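Side-chain contact in GST N-terminal domain-containing protein (Pseudomonas syringae pv. tomato, PDB 3IC8), which is of unknown function but has glutathione S-transferase-like domains and may act on or bind glutathione: residues K40-A45 with A230-A235. Residues are numbered along the deposited sequence; the frame is centred on the assembly and turned at random.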
ATOM      1  N   LYS A  40       4.253  37.748  15.565  1.00 27.25           N
ATOM      2  CA  LYS A  40       3.841  36.522  16.198  1.00 26.40           C
ATOM      3  C   LYS A  40       4.321  36.544  17.614  1.00 25.71           C
ATOM      4  O   LYS A  40       5.327  35.981  17.940  1.00 25.60           O
ATOM      5  CB  LYS A  40       4.419  35.338  15.462  1.00 26.15           C
ATOM      6  CG  LYS A  40       4.096  35.296  14.007  1.00 25.84           C
ATOM      7  CD  LYS A  40       4.914  34.276  13.288  1.00 25.17           C
ATOM      8  CE  LYS A  40       4.885  34.501  11.810  1.00 26.10           C
ATOM      9  NZ  LYS A  40       4.494  33.290  11.071  1.00 26.74           N
ATOM     10  N   PRO A  41       3.580  37.246  18.442  1.00 25.31           N
ATOM     11  CA  PRO A  41       3.979  37.586  19.803  1.00 24.72           C
ATOM     12  C   PRO A  41       4.173  36.416  20.743  1.00 23.94           C
ATOM     13  O   PRO A  41       5.126  36.410  21.470  1.00 23.66           O
ATOM     14  CB  PRO A  41       2.835  38.460  20.273  1.00 24.43           C
ATOM     15  CG  PRO A  41       1.749  38.202  19.324  1.00 25.15           C
ATOM     16  CD  PRO A  41       2.359  37.938  18.050  1.00 25.05           C
ATOM     17  N   ASP A  42       3.292  35.444  20.723  1.00 23.35           N
ATOM     18  CA  ASP A  42       3.512  34.255  21.502  1.00 22.93           C
ATOM     19  C   ASP A  42       4.747  33.506  21.044  1.00 22.35           C
ATOM     20  O   ASP A  42       5.434  32.923  21.838  1.00 22.09           O
ATOM     21  CB  ASP A  42       2.281  33.366  21.533  1.00 23.11           C
ATOM     22  CG  ASP A  42       1.107  34.040  22.181  1.00 24.44           C
ATOM     23  OD1 ASP A  42       1.189  35.250  22.379  1.00 25.04           O
ATOM     24  OD2 ASP A  42       0.106  33.379  22.488  1.00 24.32           O
ATOM     25  N   LEU A  43       5.028  33.502  19.759  1.00 21.43           N
ATOM     26  CA  LEU A  43       6.251  32.914  19.289  1.00 20.57           C
ATOM     27  C   LEU A  43       7.511  33.639  19.706  1.00 20.07           C
ATOM     28  O   LEU A  43       8.406  33.040  20.235  1.00 19.83           O
ATOM     29  CB  LEU A  43       6.188  32.831  17.788  1.00 20.74           C
ATOM     30  CG  LEU A  43       6.999  31.818  17.015  1.00 21.77           C
ATOM     31  CD1 LEU A  43       8.062  32.501  16.286  1.00 22.99           C
ATOM     32  CD2 LEU A  43       7.542  30.743  17.858  1.00 21.50           C
ATOM     33  N   THR A  44       7.565  34.940  19.497  1.00 19.48           N
ATOM     34  CA  THR A  44       8.723  35.733  19.887  1.00 19.02           C
ATOM     35  C   THR A  44       8.891  35.867  21.378  1.00 18.58           C
ATOM     36  O   THR A  44       9.933  36.211  21.851  1.00 18.32           O
ATOM     37  CB  THR A  44       8.709  37.093  19.283  1.00 19.22           C
ATOM     38  OG1 THR A  44       7.467  37.703  19.560  1.00 20.31           O
ATOM     39  CG2 THR A  44       8.869  37.000  17.818  1.00 18.19           C
ATOM     40  N   ALA A  45       7.838  35.560  22.103  1.00 18.13           N
ATOM     41  CA  ALA A  45       7.921  35.500  23.522  1.00 18.20           C
ATOM     42  C   ALA A  45       8.895  34.442  23.940  1.00 18.11           C
ATOM     43  O   ALA A  45       9.621  34.648  24.866  1.00 17.78           O
ATOM     44  CB  ALA A  45       6.595  35.198  24.089  1.00 17.91           C
ATOM     45  N   ALA A 230      -0.456  28.145  26.417  1.00 24.75           N
ATOM     46  CA  ALA A 230      -0.081  27.047  27.274  1.00 25.13           C
ATOM     47  C   ALA A 230       1.395  26.784  27.155  1.00 25.17           C
ATOM     48  O   ALA A 230       2.044  26.410  28.081  1.00 25.96           O
ATOM     49  CB  ALA A 230      -0.862  25.850  26.947  1.00 24.56           C
ATOM     50  N   ALA A 231       1.902  26.961  25.966  1.00 25.72           N
ATOM     51  CA  ALA A 231       3.296  26.790  25.683  1.00 25.42           C
ATOM     52  C   ALA A 231       4.162  27.800  26.387  1.00 25.58           C
ATOM     53  O   ALA A 231       5.211  27.483  26.852  1.00 25.72           O
ATOM     54  CB  ALA A 231       3.508  26.834  24.232  1.00 25.19           C
ATOM     55  N   ILE A 232       3.726  29.032  26.451  1.00 25.54           N
ATOM     56  CA  ILE A 232       4.462  29.993  27.211  1.00 25.82           C
ATOM     57  C   ILE A 232       4.500  29.603  28.679  1.00 26.63           C
ATOM     58  O   ILE A 232       5.514  29.688  29.313  1.00 26.55           O
ATOM     59  CB  ILE A 232       3.855  31.353  27.079  1.00 25.71           C
ATOM     60  CG1 ILE A 232       4.108  31.873  25.690  1.00 26.32           C
ATOM     61  CG2 ILE A 232       4.472  32.275  28.026  1.00 24.61           C
ATOM     62  CD1 ILE A 232       3.383  33.070  25.365  1.00 25.42           C
ATOM     63  N   GLU A 233       3.396  29.139  29.217  1.00 26.89           N
ATOM     64  CA  GLU A 233       3.376  28.771  30.609  1.00 28.20           C
ATOM     65  C   GLU A 233       4.320  27.646  30.893  1.00 28.48           C
ATOM     66  O   GLU A 233       4.951  27.614  31.917  1.00 28.58           O
ATOM     67  CB  GLU A 233       1.987  28.396  31.081  1.00 28.55           C
ATOM     68  CG  GLU A 233       1.000  29.513  31.057  1.00 30.75           C
ATOM     69  CD  GLU A 233       1.369  30.684  31.923  1.00 33.74           C
ATOM     70  OE1 GLU A 233       1.538  30.507  33.132  1.00 36.56           O
ATOM     71  OE2 GLU A 233       1.453  31.795  31.401  1.00 33.66           O
ATOM     72  N   ILE A 234       4.413  26.715  29.972  1.00 28.65           N
ATOM     73  CA  ILE A 234       5.252  25.580  30.182  1.00 28.47           C
ATOM     74  C   ILE A 234       6.665  26.040  30.308  1.00 28.87           C
ATOM     75  O   ILE A 234       7.401  25.529  31.099  1.00 29.38           O
ATOM     76  CB  ILE A 234       5.129  24.573  29.066  1.00 28.84           C
ATOM     77  CG1 ILE A 234       3.952  23.662  29.333  1.00 27.05           C
ATOM     78  CG2 ILE A 234       6.388  23.768  28.939  1.00 26.19           C
ATOM     79  CD1 ILE A 234       3.359  23.119  28.127  1.00 25.46           C
ATOM     80  N   ALA A 235       7.043  27.009  29.509  1.00 28.95           N
ATOM     81  CA  ALA A 235       8.370  27.556  29.581  1.00 29.06           C
ATOM     82  C   ALA A 235       8.607  28.233  30.894  1.00 29.57           C
ATOM     83  O   ALA A 235       9.644  28.115  31.453  1.00 29.94           O
ATOM     84  CB  ALA A 235       8.580  28.518  28.484  1.00 28.63           C
TER
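Asp42 and Ala45 of helix 41-47 meet Ile232 of helix 228-237, and all of the touching is done by the CD1 methyl of the isoleucine. Lys40 is the N-cap of the first helix. Its carbonyl oxygen accepts the backbone N-H of Thr44, Thr44 N to Lys40 O 2.9 Å, which closes the first turn. Asp42, two residues after the cap, lies within this turn and comes closest to the partner helix, with 7.2 Å between Asp42 CA and Ile232 CA. Its CB lies 4.0 Å from Ile232 CD1, and its CG is equally near. The two side chains cross at about a right angle, and the methyl lies against CB and the carboxylate carbon. The oxygens of Asp42 have polar partners of their own: OD1 forms a salt bridge with Arg292, and OD2 is hydrogen-bonded to Ser228, the first residue of helix 228-237. Held at both oxygens, the carboxylate is probably restrained in its rotation.

Helix 41-47 follows strand 28-33 of the thioredoxin-like N-terminal domain common to glutathione S-transferases. Helix 228-237 comes late in the chain, after strand 222-225, which runs parallel to strand 28-33 at the edge of the same sheet within this chain.

Ala45, three residues after Asp42, points its CB toward the second helix and packs against Ile232 CD1 at 4.1 Å. With CD1 anti to CA about the CB-CG1 bond (chi2 170°), the Ile232 chain is extended and carries its end methyl out to both residues. Arg292 also touches Ala45 and Ile232, and Ala293 touches Ile232.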